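Cg9734-pa (Drosophila melanogaster, PDB 2BK9) binds heme with six-coordinate iron as a member of the globin family, and probably serves in binding or carrying oxygen. Local coordinates at residues A[23-28]-A[61-66]; A[106-110]-A[139-143]. The protein carries 1 engineered substitution. All coordinates share one frame; numbering follows the deposited sequence.

Interaction 1 (A[23-28]-A[61-66]). With HEM (protoporphyrin IX containing Fe), chain B.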
loop_
_atom_site.group_PDB
_atom_site.type_symbol
_atom_site.label_atom_id
_atom_site.label_comp_id
_atom_site.label_asym_id
_atom_site.label_seq_id
_atom_site.Cartn_x
_atom_site.Cartn_y
_atom_site.Cartn_z
ATOM N N SER A 23 2.060 3.065 11.608
ATOM C CA SER A 23 1.054 2.953 10.563
ATOM C C SER A 23 1.400 1.795 9.622
ATOM O O SER A 23 0.554 0.994 9.254
ATOM C CB SER A 23 0.921 4.268 9.808
ATOM O OG SER A 23 0.477 5.272 10.698
ATOM N N GLY A 24 2.659 1.748 9.225
ATOM C CA GLY A 24 3.103 0.625 8.388
ATOM C C GLY A 24 2.997 -0.708 9.109
ATOM O O GLY A 24 2.633 -1.701 8.487
ATOM N N ALA A 25 3.303 -0.742 10.398
ATOM C CA ALA A 25 3.194 -1.987 11.145
ATOM C C ALA A 25 1.740 -2.421 11.277
ATOM O O ALA A 25 1.461 -3.620 11.250
ATOM C CB ALA A 25 3.788 -1.856 12.511
ATOM N N ALA A 26 0.815 -1.472 11.379
ATOM C CA ALA A 26 -0.605 -1.834 11.430
ATOM C C ALA A 26 -1.030 -2.511 10.128
ATOM O O ALA A 26 -1.755 -3.510 10.120
ATOM C CB ALA A 26 -1.470 -0.621 11.727
ATOM N N ILE A 27 -0.603 -1.960 9.004
ATOM C CA ILE A 27 -0.877 -2.541 7.715
ATOM C C ILE A 27 -0.284 -3.935 7.617
ATOM O O ILE A 27 -0.977 -4.913 7.282
ATOM C CB ILE A 27 -0.368 -1.640 6.582
ATOM C CG1 ILE A 27 -1.155 -0.339 6.518
ATOM C CG2 ILE A 27 -0.369 -2.384 5.260
ATOM C CD1 ILE A 27 -0.564 0.729 5.611
ATOM N N LEU A 28 1.015 -4.057 7.885
ATOM C CA LEU A 28 1.653 -5.323 7.593
ATOM C C LEU A 28 1.326 -6.409 8.607
ATOM O O LEU A 28 1.161 -7.563 8.225
ATOM C CB LEU A 28 3.133 -5.019 7.378
ATOM C CG LEU A 28 3.957 -5.952 6.559
ATOM C CD1 LEU A 28 3.433 -6.124 5.141
ATOM C CD2 LEU A 28 5.397 -5.533 6.549
ATOM N N HIS A 61 10.009 -3.025 5.175
ATOM C CA HIS A 61 8.919 -3.156 4.209
ATOM C C HIS A 61 7.712 -2.316 4.606
ATOM O O HIS A 61 7.059 -1.711 3.772
ATOM C CB HIS A 61 8.521 -4.632 3.999
ATOM C CG HIS A 61 7.668 -4.833 2.793
ATOM N ND1 HIS A 61 6.295 -4.806 2.816
ATOM C CD2 HIS A 61 7.999 -5.033 1.501
ATOM C CE1 HIS A 61 5.840 -4.967 1.581
ATOM N NE2 HIS A 61 6.850 -5.121 0.762
ATOM N N ALA A 62 7.416 -2.303 5.916
ATOM C CA ALA A 62 6.328 -1.501 6.406
ATOM C C ALA A 62 6.522 -0.028 6.019
ATOM O O ALA A 62 5.604 0.681 5.601
ATOM C CB ALA A 62 6.209 -1.705 7.902
ATOM N N GLY A 63 7.734 0.448 6.238
ATOM C CA GLY A 63 8.100 1.827 5.931
ATOM C C GLY A 63 8.063 2.107 4.444
ATOM O O GLY A 63 7.645 3.209 4.039
ATOM N N ARG A 64 8.423 1.132 3.611
ATOM C CA ARG A 64 8.324 1.280 2.172
ATOM C C ARG A 64 6.907 1.501 1.744
ATOM O O ARG A 64 6.658 2.305 0.863
ATOM C CB ARG A 64 8.896 0.049 1.458
ATOM C CG ARG A 64 10.449 0.058 1.368
ATOM C CD ARG A 64 11.091 -1.250 0.925
ATOM N NE ARG A 64 12.507 -1.029 0.613
ATOM C CZ ARG A 64 13.536 -1.646 1.149
ATOM N NH1 ARG A 64 13.395 -2.644 1.990
ATOM N NH2 ARG A 64 14.745 -1.283 0.764
ATOM N N ILE A 65 5.971 0.753 2.285
ATOM C CA ILE A 65 4.579 0.945 1.871
ATOM C C ILE A 65 4.174 2.393 2.171
ATOM O O ILE A 65 3.569 3.060 1.348
ATOM C CB ILE A 65 3.682 -0.066 2.605
ATOM C CG1 ILE A 65 3.952 -1.485 2.108
ATOM C CG2 ILE A 65 2.232 0.307 2.420
ATOM C CD1 ILE A 65 3.298 -2.559 2.916
ATOM N N ILE A 66 4.461 2.861 3.380
ATOM C CA ILE A 66 4.101 4.247 3.731
ATOM C C ILE A 66 4.792 5.269 2.818
ATOM O O ILE A 66 4.159 6.204 2.333
ATOM C CB ILE A 66 4.391 4.536 5.225
ATOM C CG1 ILE A 66 3.567 3.609 6.127
ATOM C CG2 ILE A 66 4.110 6.002 5.513
ATOM C CD1 ILE A 66 2.070 3.736 6.029
HETATM C CHA HEM B . 10.094 -5.818 -1.382
HETATM C CHB HEM B . 7.111 -2.067 -1.772
HETATM C CHC HEM B . 3.441 -5.091 -1.482
HETATM C CHD HEM B . 6.382 -8.749 -0.638
HETATM C C1A HEM B . 9.590 -4.560 -1.583
HETATM C C2A HEM B . 10.381 -3.386 -1.957
HETATM C C3A HEM B . 9.557 -2.322 -2.091
HETATM C C4A HEM B . 8.250 -2.814 -1.761
HETATM C CMA HEM B . 9.837 -0.855 -2.472
HETATM C CAA HEM B . 11.899 -3.422 -2.169
HETATM C CBA HEM B . 12.243 -4.042 -3.523
HETATM C CGA HEM B . 13.744 -4.152 -3.579
HETATM O O1A HEM B . 14.319 -5.107 -2.977
HETATM O O2A HEM B . 14.367 -3.297 -4.230
HETATM C C1B HEM B . 5.828 -2.551 -1.670
HETATM C C2B HEM B . 4.650 -1.755 -1.869
HETATM C C3B HEM B . 3.615 -2.612 -1.788
HETATM C C4B HEM B . 4.132 -3.934 -1.603
HETATM C CMB HEM B . 4.651 -0.269 -2.095
HETATM C CAB HEM B . 2.175 -2.338 -1.991
HETATM C CBB HEM B . 1.552 -1.217 -1.679
HETATM C C1C HEM B . 3.892 -6.351 -1.237
HETATM C C2C HEM B . 3.088 -7.562 -1.108
HETATM C C3C HEM B . 3.899 -8.576 -0.808
HETATM C C4C HEM B . 5.236 -8.043 -0.785
HETATM C CMC HEM B . 1.574 -7.603 -1.310
HETATM C CAC HEM B . 3.452 -9.993 -0.566
HETATM C CBC HEM B . 4.034 -10.898 0.192
HETATM C C1D HEM B . 7.653 -8.291 -0.741
HETATM C C2D HEM B . 8.805 -9.087 -0.685
HETATM C C3D HEM B . 9.918 -8.227 -0.890
HETATM C C4D HEM B . 9.344 -6.923 -1.093
HETATM C CMD HEM B . 8.852 -10.577 -0.393
HETATM C CAD HEM B . 11.364 -8.646 -0.914
HETATM C CBD HEM B . 11.942 -8.733 0.464
HETATM C CGD HEM B . 13.372 -9.173 0.489
HETATM O O1D HEM B . 13.907 -9.432 1.593
HETATM O O2D HEM B . 14.000 -9.264 -0.599
HETATM N NA HEM B . 8.290 -4.186 -1.503
HETATM N NB HEM B . 5.498 -3.902 -1.503
HETATM N NC HEM B . 5.208 -6.678 -1.039
HETATM N ND HEM B . 7.992 -6.982 -1.003
HETATM FE FE HEM B . 6.771 -5.430 -1.232
#

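Interaction 2 (A[106-110]-A[139-143]). With HEM (protoporphyrin IX containing Fe), chain B.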
loop_
_atom_site.group_PDB
_atom_site.type_symbol
_atom_site.label_atom_id
_atom_site.label_comp_id
_atom_site.label_asym_id
_atom_site.label_seq_id
_atom_site.Cartn_x
_atom_site.Cartn_y
_atom_site.Cartn_z
ATOM N N TYR A 106 -1.827 -8.950 -3.636
ATOM C CA TYR A 106 -2.032 -7.527 -3.696
ATOM C C TYR A 106 -3.436 -7.136 -3.214
ATOM O O TYR A 106 -3.589 -6.168 -2.464
ATOM C CB TYR A 106 -1.806 -6.963 -5.080
ATOM C CG TYR A 106 -0.354 -6.750 -5.445
ATOM C CD1 TYR A 106 0.399 -5.749 -4.859
ATOM C CD2 TYR A 106 0.238 -7.533 -6.424
ATOM C CE1 TYR A 106 1.693 -5.498 -5.215
ATOM C CE2 TYR A 106 1.546 -7.284 -6.805
ATOM C CZ TYR A 106 2.264 -6.254 -6.223
ATOM O OH TYR A 106 3.538 -5.973 -6.607
ATOM N N ASN A 107 -4.461 -7.848 -3.645
ATOM C CA ASN A 107 -5.832 -7.524 -3.247
ATOM C C ASN A 107 -6.045 -7.752 -1.752
ATOM O O ASN A 107 -6.777 -6.992 -1.112
ATOM C CB ASN A 107 -6.829 -8.275 -4.106
ATOM C CG ASN A 107 -6.963 -7.677 -5.473
ATOM O OD1 ASN A 107 -6.822 -6.464 -5.659
ATOM N ND2 ASN A 107 -7.222 -8.535 -6.475
ATOM N N GLN A 108 -5.379 -8.748 -1.174
ATOM C CA GLN A 108 -5.362 -8.943 0.261
ATOM C C GLN A 108 -4.806 -7.689 0.962
ATOM O O GLN A 108 -5.389 -7.169 1.915
ATOM C CB GLN A 108 -4.527 -10.193 0.614
ATOM C CG GLN A 108 -5.221 -11.484 0.291
ATOM C CD GLN A 108 -4.300 -12.687 0.383
ATOM O OE1 GLN A 108 -3.080 -12.551 0.413
ATOM N NE2 GLN A 108 -4.879 -13.870 0.427
ATOM N N LEU A 109 -3.678 -7.177 0.479
ATOM C CA LEU A 109 -3.084 -6.003 1.070
ATOM C C LEU A 109 -3.967 -4.779 0.877
ATOM O O LEU A 109 -4.034 -3.918 1.755
ATOM C CB LEU A 109 -1.679 -5.762 0.480
ATOM C CG LEU A 109 -0.900 -4.639 1.157
ATOM C CD1 LEU A 109 -0.558 -4.921 2.584
ATOM C CD2 LEU A 109 0.363 -4.308 0.394
ATOM N N LYS A 110 -4.619 -4.706 -0.264
ATOM C CA LYS A 110 -5.442 -3.536 -0.602
ATOM C C LYS A 110 -6.509 -3.287 0.458
ATOM O O LYS A 110 -6.702 -2.163 0.938
ATOM C CB LYS A 110 -6.118 -3.754 -1.960
ATOM C CG LYS A 110 -6.953 -2.649 -2.521
ATOM C CD LYS A 110 -7.638 -3.135 -3.854
ATOM C CE LYS A 110 -8.071 -2.034 -4.784
ATOM N NZ LYS A 110 -8.988 -2.652 -5.788
ATOM N N TYR A 139 -3.542 0.329 -8.309
ATOM C CA TYR A 139 -3.649 -1.128 -8.567
ATOM C C TYR A 139 -3.831 -1.420 -10.043
ATOM O O TYR A 139 -3.320 -2.446 -10.529
ATOM C CB TYR A 139 -4.770 -1.746 -7.740
ATOM C CG TYR A 139 -4.265 -2.246 -6.427
ATOM C CD1 TYR A 139 -3.474 -1.470 -5.569
ATOM C CD2 TYR A 139 -4.534 -3.526 -6.011
ATOM C CE1 TYR A 139 -2.979 -1.925 -4.374
ATOM C CE2 TYR A 139 -4.015 -4.001 -4.779
ATOM C CZ TYR A 139 -3.202 -3.202 -4.008
ATOM O OH TYR A 139 -2.677 -3.636 -2.817
ATOM N N ALA A 140 -4.539 -0.562 -10.776
ATOM C CA ALA A 140 -4.622 -0.715 -12.237
ATOM C C ALA A 140 -3.228 -0.709 -12.840
ATOM O O ALA A 140 -2.945 -1.484 -13.741
ATOM N N ILE A 141 -2.355 0.159 -12.331
ATOM C CA ILE A 141 -1.018 0.256 -12.823
ATOM C C ILE A 141 -0.233 -1.025 -12.518
ATOM O O ILE A 141 0.442 -1.603 -13.396
ATOM C CB ILE A 141 -0.304 1.483 -12.264
ATOM C CG1 ILE A 141 -1.001 2.791 -12.656
ATOM C CG2 ILE A 141 1.157 1.441 -12.713
ATOM C CD1 ILE A 141 -0.594 4.002 -11.845
ATOM N N ILE A 142 -0.310 -1.501 -11.275
ATOM C CA ILE A 142 0.366 -2.736 -10.922
ATOM C C ILE A 142 -0.088 -3.854 -11.844
ATOM O O ILE A 142 0.689 -4.672 -12.360
ATOM C CB ILE A 142 0.074 -3.128 -9.444
ATOM C CG1 ILE A 142 0.584 -2.042 -8.470
ATOM C CG2 ILE A 142 0.714 -4.501 -9.112
ATOM C CD1 ILE A 142 0.189 -2.349 -7.067
ATOM N N PHE A 143 -1.401 -3.961 -12.001
ATOM C CA PHE A 143 -1.984 -5.162 -12.620
ATOM C C PHE A 143 -1.819 -5.220 -14.129
ATOM O O PHE A 143 -1.933 -6.304 -14.704
ATOM C CB PHE A 143 -3.454 -5.308 -12.227
ATOM C CG PHE A 143 -3.683 -5.745 -10.802
ATOM C CD1 PHE A 143 -2.681 -5.877 -9.871
ATOM C CD2 PHE A 143 -4.951 -6.029 -10.409
ATOM C CE1 PHE A 143 -2.936 -6.319 -8.576
ATOM C CE2 PHE A 143 -5.201 -6.423 -9.109
ATOM C CZ PHE A 143 -4.210 -6.558 -8.197
HETATM C CHA HEM B . 10.094 -5.818 -1.382
HETATM C CHB HEM B . 7.111 -2.067 -1.772
HETATM C CHC HEM B . 3.441 -5.091 -1.482
HETATM C CHD HEM B . 6.382 -8.749 -0.638
HETATM C C1A HEM B . 9.590 -4.560 -1.583
HETATM C C2A HEM B . 10.381 -3.386 -1.957
HETATM C C3A HEM B . 9.557 -2.322 -2.091
HETATM C C4A HEM B . 8.250 -2.814 -1.761
HETATM C CMA HEM B . 9.837 -0.855 -2.472
HETATM C CAA HEM B . 11.899 -3.422 -2.169
HETATM C CBA HEM B . 12.243 -4.042 -3.523
HETATM C CGA HEM B . 13.744 -4.152 -3.579
HETATM O O1A HEM B . 14.319 -5.107 -2.977
HETATM O O2A HEM B . 14.367 -3.297 -4.230
HETATM C C1B HEM B . 5.828 -2.551 -1.670
HETATM C C2B HEM B . 4.650 -1.755 -1.869
HETATM C C3B HEM B . 3.615 -2.612 -1.788
HETATM C C4B HEM B . 4.132 -3.934 -1.603
HETATM C CMB HEM B . 4.651 -0.269 -2.095
HETATM C CAB HEM B . 2.175 -2.338 -1.991
HETATM C CBB HEM B . 1.552 -1.217 -1.679
HETATM C C1C HEM B . 3.892 -6.351 -1.237
HETATM C C2C HEM B . 3.088 -7.562 -1.108
HETATM C C3C HEM B . 3.899 -8.576 -0.808
HETATM C C4C HEM B . 5.236 -8.043 -0.785
HETATM C CMC HEM B . 1.574 -7.603 -1.310
HETATM C CAC HEM B . 3.452 -9.993 -0.566
HETATM C CBC HEM B . 4.034 -10.898 0.192
HETATM C C1D HEM B . 7.653 -8.291 -0.741
HETATM C C2D HEM B . 8.805 -9.087 -0.685
HETATM C C3D HEM B . 9.918 -8.227 -0.890
HETATM C C4D HEM B . 9.344 -6.923 -1.093
HETATM C CMD HEM B . 8.852 -10.577 -0.393
HETATM C CAD HEM B . 11.364 -8.646 -0.914
HETATM C CBD HEM B . 11.942 -8.733 0.464
HETATM C CGD HEM B . 13.372 -9.173 0.489
HETATM O O1D HEM B . 13.907 -9.432 1.593
HETATM O O2D HEM B . 14.000 -9.264 -0.599
HETATM N NA HEM B . 8.290 -4.186 -1.503
HETATM N NB HEM B . 5.498 -3.902 -1.503
HETATM N NC HEM B . 5.208 -6.678 -1.039
HETATM N ND HEM B . 7.992 -6.982 -1.003
HETATM FE FE HEM B . 6.771 -5.430 -1.232
#

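Interaction 1 (A[23-28]-A[61-66])
Gly24 and Ala62 sit where two helices cross, their CA atoms 4.3 Å apart, and the methyl of Ala62 rests on the Gly24 peptide, with Ala62 CB 3.6 Å from Gly24 C. This is the B/E crossing of the globin fold, between helices 20-34 and 56-75. The short segments run at 106° to each other with axes only 8.0 Å apart, a closeness possible because Gly24 brings no side chain into the seam. On one flank Ile66 folds over Gly24. With CG1 anti to its carbonyl carbon (chi1 -61°) and a bent second torsion, its CG1 lies 3.7 Å from Gly24 N, while CD1 reaches both Ser23 CB and Ile27 CD1, each at 4.0 Å. On the other flank Leu28, in one of two modelled conformers, brings CD2 to the edge of the His61 ring, 3.9 Å from ND1 and near the ring plane; the other conformer may lose this contact. His61 CG lies anti to its backbone N (chi1 -166°), which carries the ring off the helix toward the heme, where NE2 binds the iron at 2.0 Å; His96 is the second axial ligand. Arg64, extended from CG to NE, runs over the porphyrin rim with CD 3.5 Å from heme C3A, and heme CAA lies over one face of its guanidinium group. In the next shell Phe42 meets the His61 ring edge-to-face, Trp13 and Val17 touch Ile66, and Ser23 OG is hydrogen-bonded to Pro16 O. With buried His61 ND1 lacking a hydrogen-bond partner in the model, iron coordination and packing against Leu28 and Phe42 probably set the ring's rotation. The iron is bis-histidyl and six-coordinate, and oxygen would probably have to displace distal His61.

Interaction 2 (A[106-110]-A[139-143])
Tyr139 reaches Tyr106 and Lys110 through a first torsion somewhat off staggered (chi1 -91°), with which its ring enters the opposing helix surface and its OH meets Tyr106 O. Tyr106 places CG anti to its carbonyl carbon (chi1 -80°), turning one face of its ring to Ile142. This is the antiparallel G/H helix pair of the globin fold, helices 103-120 and 125-143, with Tyr139 packed as a knob into the hole formed by Tyr106, Asn107, Leu109 and Lys110. The Lys110 chain, extended beyond CG, slides over one face of the Tyr139 ring in a CH-pi contact, CD 4.1 Å from the centroid; its NZ goes on to a salt bridge with Asp136. On the opposite face, toward the rim, lies Ile142 CD1. Ile142 CG2 in turn stands over a face of the Tyr106 ring, 3.9 Å from its centroid. Phe143 offers its edge: CE1 is 3.7 Å from Tyr106 CB, and CZ is 3.6 Å from Asn107 OD1, whose amide is steeply inclined to that ring. Leu109 faces the heme, with CD2 3.6 Å from heme CAB. Tyr106 O accepts twice, from Lys110 N at 2.8 Å within the helix and from the Tyr139 hydroxyl. In the latter bond Tyr139 OH stands 2.7 Å from Tyr106 O, 39° out of the carbonyl plane.

How the interactions relate
From the N terminus the chain passes through helix 3-17 into helix 20-34, and interaction 1 closes the first loop when helix 56-75 returns to it across 32 intervening residues. Only afterwards does interaction 2 open, its 28 intervening, mostly helical residues bringing helix 125-143 back against helix 103-120. The two loops are in series and neither nest nor cross. Their centres lie 15 Å apart, on opposite sides of the chain's centre, yet they meet at Leu109: its CD1 is 3.7 Å from Ile27 CG2, and its CD2 touches Ile65 CD1. Both also border the heme, so the B/E and G/H helix pairs join around one cofactor.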